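Local coordinates for 6-aminohexanoate-cyclic-dimer hydrolase (Arthrobacter sp., PDB 3A2Q), which hydrolyses the cyclic dimer of 6-aminohexanoate, a nylon-6 by-product, to the linear dimer, at residues 313-325 / 343-355. The protein carries 1 engineered substitution. Sequence-based numbering, arbitrary orientation.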
# COMPACT_ATOMS: atom_id res chain seq x y z
N SER A 313 14.50 -10.08 6.80
CA SER A 313 14.09 -11.34 6.19
C SER A 313 13.87 -12.42 7.26
O SER A 313 12.93 -13.20 7.17
CB SER A 313 15.16 -11.81 5.20
OG SER A 313 14.70 -12.93 4.45
N THR A 314 14.76 -12.46 8.24
CA THR A 314 14.66 -13.44 9.32
C THR A 314 13.36 -13.24 10.10
O THR A 314 12.67 -14.20 10.44
CB THR A 314 15.86 -13.34 10.26
OG1 THR A 314 17.05 -13.66 9.54
CG2 THR A 314 15.70 -14.31 11.44
N ILE A 315 13.03 -11.98 10.37
CA ILE A 315 11.80 -11.67 11.08
C ILE A 315 10.62 -12.10 10.23
O ILE A 315 9.63 -12.65 10.74
CB ILE A 315 11.71 -10.17 11.40
CG1 ILE A 315 12.79 -9.80 12.41
CG2 ILE A 315 10.32 -9.83 11.92
CD1 ILE A 315 12.93 -8.31 12.66
N CYS A 316 10.72 -11.86 8.92
CA CYS A 316 9.65 -12.24 8.00
C CYS A 316 9.44 -13.76 7.96
O CYS A 316 8.31 -14.22 7.85
CB CYS A 316 9.96 -11.71 6.59
SG CYS A 316 9.65 -9.93 6.39
N ASP A 317 10.52 -14.53 8.07
CA ASP A 317 10.39 -15.98 8.06
C ASP A 317 9.51 -16.41 9.23
O ASP A 317 8.61 -17.23 9.07
CB ASP A 317 11.76 -16.67 8.20
CG ASP A 317 12.61 -16.55 6.95
OD1 ASP A 317 12.04 -16.35 5.86
OD2 ASP A 317 13.85 -16.67 7.07
N VAL A 318 9.78 -15.85 10.40
CA VAL A 318 9.03 -16.15 11.61
C VAL A 318 7.58 -15.70 11.50
O VAL A 318 6.67 -16.43 11.91
CB VAL A 318 9.70 -15.49 12.84
CG1 VAL A 318 8.79 -15.60 14.08
CG2 VAL A 318 11.04 -16.14 13.11
N ALA A 319 7.36 -14.52 10.94
CA ALA A 319 6.02 -13.97 10.80
C ALA A 319 5.12 -14.82 9.90
O ALA A 319 3.97 -15.09 10.24
CB ALA A 319 6.08 -12.54 10.27
N ILE A 320 5.63 -15.23 8.74
CA ILE A 320 4.84 -16.04 7.83
C ILE A 320 4.59 -17.41 8.46
O ILE A 320 3.48 -17.94 8.40
CB ILE A 320 5.53 -16.22 6.47
CG1 ILE A 320 5.61 -14.88 5.75
CG2 ILE A 320 4.75 -17.23 5.61
CD1 ILE A 320 4.25 -14.26 5.47
N ALA A 321 5.62 -17.97 9.07
CA ALA A 321 5.51 -19.27 9.72
C ALA A 321 4.40 -19.27 10.76
O ALA A 321 3.58 -20.18 10.81
CB ALA A 321 6.84 -19.64 10.37
N ARG A 322 4.38 -18.23 11.59
CA ARG A 322 3.36 -18.14 12.63
C ARG A 322 2.00 -17.76 12.06
O ARG A 322 0.97 -18.06 12.66
CB ARG A 322 3.79 -17.12 13.70
CG ARG A 322 5.04 -17.54 14.48
CD ARG A 322 5.27 -16.65 15.70
NE ARG A 322 4.16 -16.74 16.64
CZ ARG A 322 3.37 -15.72 16.97
NH1 ARG A 322 3.56 -14.53 16.42
NH2 ARG A 322 2.38 -15.90 17.83
N GLU A 323 2.01 -17.11 10.90
CA GLU A 323 0.76 -16.72 10.25
C GLU A 323 0.09 -17.96 9.67
O GLU A 323 -1.14 -18.07 9.67
CB GLU A 323 1.05 -15.71 9.15
CG GLU A 323 -0.18 -15.00 8.62
CD GLU A 323 -0.94 -14.27 9.71
OE1 GLU A 323 -0.35 -13.96 10.77
OE2 GLU A 323 -2.14 -13.98 9.50
N ILE A 324 0.90 -18.88 9.17
CA ILE A 324 0.38 -20.13 8.62
C ILE A 324 -0.30 -20.87 9.77
O ILE A 324 -1.35 -21.49 9.60
CB ILE A 324 1.53 -21.00 8.07
CG1 ILE A 324 2.11 -20.35 6.81
CG2 ILE A 324 1.02 -22.42 7.78
CD1 ILE A 324 3.31 -21.08 6.24
N GLU A 325 0.32 -20.79 10.94
CA GLU A 325 -0.20 -21.42 12.14
C GLU A 325 -1.51 -20.76 12.57
O GLU A 325 -2.47 -21.44 12.91
CB GLU A 325 0.85 -21.34 13.26
CG GLU A 325 0.32 -21.58 14.66
CD GLU A 325 1.43 -21.73 15.67
OE1 GLU A 325 2.42 -20.97 15.58
OE2 GLU A 325 1.31 -22.59 16.57
N THR A 343 6.93 -21.14 -1.76
CA THR A 343 7.77 -20.09 -1.19
C THR A 343 7.43 -19.90 0.29
O THR A 343 8.32 -19.70 1.11
CB THR A 343 7.58 -18.75 -1.92
OG1 THR A 343 6.19 -18.46 -2.04
CG2 THR A 343 8.20 -18.82 -3.31
N SER A 344 6.15 -19.97 0.62
CA SER A 344 5.71 -19.80 2.00
C SER A 344 6.13 -20.96 2.89
O SER A 344 6.64 -20.75 3.99
CB SER A 344 4.18 -19.65 2.05
OG SER A 344 3.76 -18.51 1.32
N TRP A 345 5.93 -22.18 2.41
CA TRP A 345 6.30 -23.35 3.20
C TRP A 345 7.78 -23.36 3.56
O TRP A 345 8.16 -23.77 4.65
CB TRP A 345 5.93 -24.64 2.47
CG TRP A 345 6.04 -25.82 3.36
CD1 TRP A 345 7.01 -26.78 3.35
CD2 TRP A 345 5.17 -26.14 4.45
NE1 TRP A 345 6.81 -27.67 4.38
CE2 TRP A 345 5.68 -27.30 5.07
CE3 TRP A 345 4.01 -25.55 4.97
CZ2 TRP A 345 5.07 -27.89 6.18
CZ3 TRP A 345 3.40 -26.14 6.08
CH2 TRP A 345 3.94 -27.30 6.67
N GLU A 346 8.62 -22.90 2.64
CA GLU A 346 10.05 -22.88 2.89
C GLU A 346 10.40 -22.04 4.11
O GLU A 346 11.38 -22.32 4.81
CB GLU A 346 10.79 -22.35 1.66
CG GLU A 346 12.28 -22.56 1.70
CD GLU A 346 12.94 -22.30 0.36
OE1 GLU A 346 12.51 -22.93 -0.63
OE2 GLU A 346 13.87 -21.47 0.29
N MET A 347 9.60 -21.01 4.37
CA MET A 347 9.83 -20.12 5.51
C MET A 347 9.51 -20.82 6.84
O MET A 347 10.02 -20.42 7.89
CB MET A 347 9.00 -18.85 5.37
CG MET A 347 9.36 -18.02 4.15
SD MET A 347 8.36 -16.53 3.98
CE MET A 347 6.97 -17.15 3.12
N VAL A 348 8.67 -21.84 6.78
CA VAL A 348 8.31 -22.59 7.98
C VAL A 348 9.56 -23.27 8.52
O VAL A 348 9.84 -23.23 9.72
CB VAL A 348 7.25 -23.68 7.67
CG1 VAL A 348 6.93 -24.47 8.93
CG2 VAL A 348 6.00 -23.04 7.12
N LYS A 349 10.32 -23.88 7.62
CA LYS A 349 11.55 -24.57 7.99
C LYS A 349 12.57 -23.56 8.50
O LYS A 349 13.19 -23.76 9.54
CB LYS A 349 12.12 -25.32 6.78
CG LYS A 349 13.38 -26.12 7.07
CD LYS A 349 13.82 -26.89 5.83
CE LYS A 349 15.05 -27.73 6.11
NZ LYS A 349 16.20 -26.88 6.55
N ARG A 350 12.73 -22.46 7.76
CA ARG A 350 13.68 -21.44 8.17
C ARG A 350 13.35 -20.89 9.55
O ARG A 350 14.24 -20.65 10.37
CB ARG A 350 13.73 -20.30 7.15
CG ARG A 350 14.36 -20.69 5.82
CD ARG A 350 15.07 -19.51 5.17
NE ARG A 350 14.15 -18.49 4.68
CZ ARG A 350 13.51 -18.56 3.52
NH1 ARG A 350 13.68 -19.60 2.72
NH2 ARG A 350 12.70 -17.57 3.15
N ALA A 351 12.06 -20.69 9.82
CA ALA A 351 11.64 -20.16 11.11
C ALA A 351 12.10 -21.08 12.23
O ALA A 351 12.55 -20.62 13.29
CB ALA A 351 10.12 -20.01 11.15
N ASP A 352 12.02 -22.38 11.99
CA ASP A 352 12.42 -23.36 12.99
C ASP A 352 13.88 -23.26 13.40
O ASP A 352 14.28 -23.80 14.43
CB ASP A 352 12.12 -24.78 12.50
CG ASP A 352 10.63 -25.07 12.44
OD1 ASP A 352 9.92 -24.71 13.40
OD2 ASP A 352 10.17 -25.66 11.44
N GLN A 353 14.69 -22.58 12.60
CA GLN A 353 16.11 -22.45 12.93
C GLN A 353 16.47 -21.09 13.54
O GLN A 353 17.63 -20.82 13.84
CB GLN A 353 16.95 -22.73 11.68
CG GLN A 353 16.78 -24.17 11.19
CD GLN A 353 17.37 -24.41 9.81
OE1 GLN A 353 16.96 -23.79 8.83
NE2 GLN A 353 18.34 -25.32 9.74
N VAL A 354 15.45 -20.26 13.75
CA VAL A 354 15.66 -18.95 14.35
C VAL A 354 15.48 -19.04 15.87
O VAL A 354 14.45 -19.52 16.33
CB VAL A 354 14.65 -17.92 13.80
CG1 VAL A 354 14.83 -16.58 14.51
CG2 VAL A 354 14.84 -17.76 12.30
N THR A 355 16.47 -18.59 16.63
CA THR A 355 16.38 -18.64 18.09
C THR A 355 15.77 -17.36 18.65
O THR A 355 15.67 -16.35 17.96
CB THR A 355 17.75 -18.82 18.75
OG1 THR A 355 18.54 -17.64 18.54
CG2 THR A 355 18.48 -20.03 18.17
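Ala321 and Ala351 meet methyl to methyl, CB to CB 3.4 Å, where helices 308-331 and 342-352 cross with their segment axes 7.9 Å apart at -110°. On one flank of this alanine pair, Met347 reaches along helix 308-331 past Asp317 to Ile320. Met347 CB lies 4.1 Å from the backbone O of Asp317, CG passes beside Asp317 OD1, and SD packs against CB and CG1 of Ile320. The bend at chi3 (-86°) then turns Met347 CE onto Ile320 CG2, a tight 3.3 Å contact. Farther along, the side chains of Ile324 and Val348 cross at about a right angle, CD1 against CG2, and Val348 CG2 also lies over one face of the Trp345 ring, offset toward its rim. At the other end Val354 offers CG2 to Thr314 CG2 and CG1 to Val318 CG2.

The polar element is a side-on grip of Arg350 on the buried Asp317 carboxylate. Arg350 NE lies 3.0 Å from Asp317 OD2 and approaches from above the carboxylate plane, whereas NH2 bonds OD1 on its syn side through a more bent bond; the two planes stand 63° apart. NH1 turns to Glu346 OE2, completing a three-residue salt-bridge network. A leucine in place of Arg350 would probably leave the Asp317 carboxylate without its cationic mate and free Glu346 to swing away. Asp317 OD1 also receives a weak hydrogen bond from Gln411, which, like Ile320 and Cys316, lines the pockets for 6-aminohexanoic acid. The chemistry thus implies that apolar packing and a charge network together hold helix 342-352 against helix 308-331, whose Cys316 and Ile320 touch the bound 6-aminohexanoic acid.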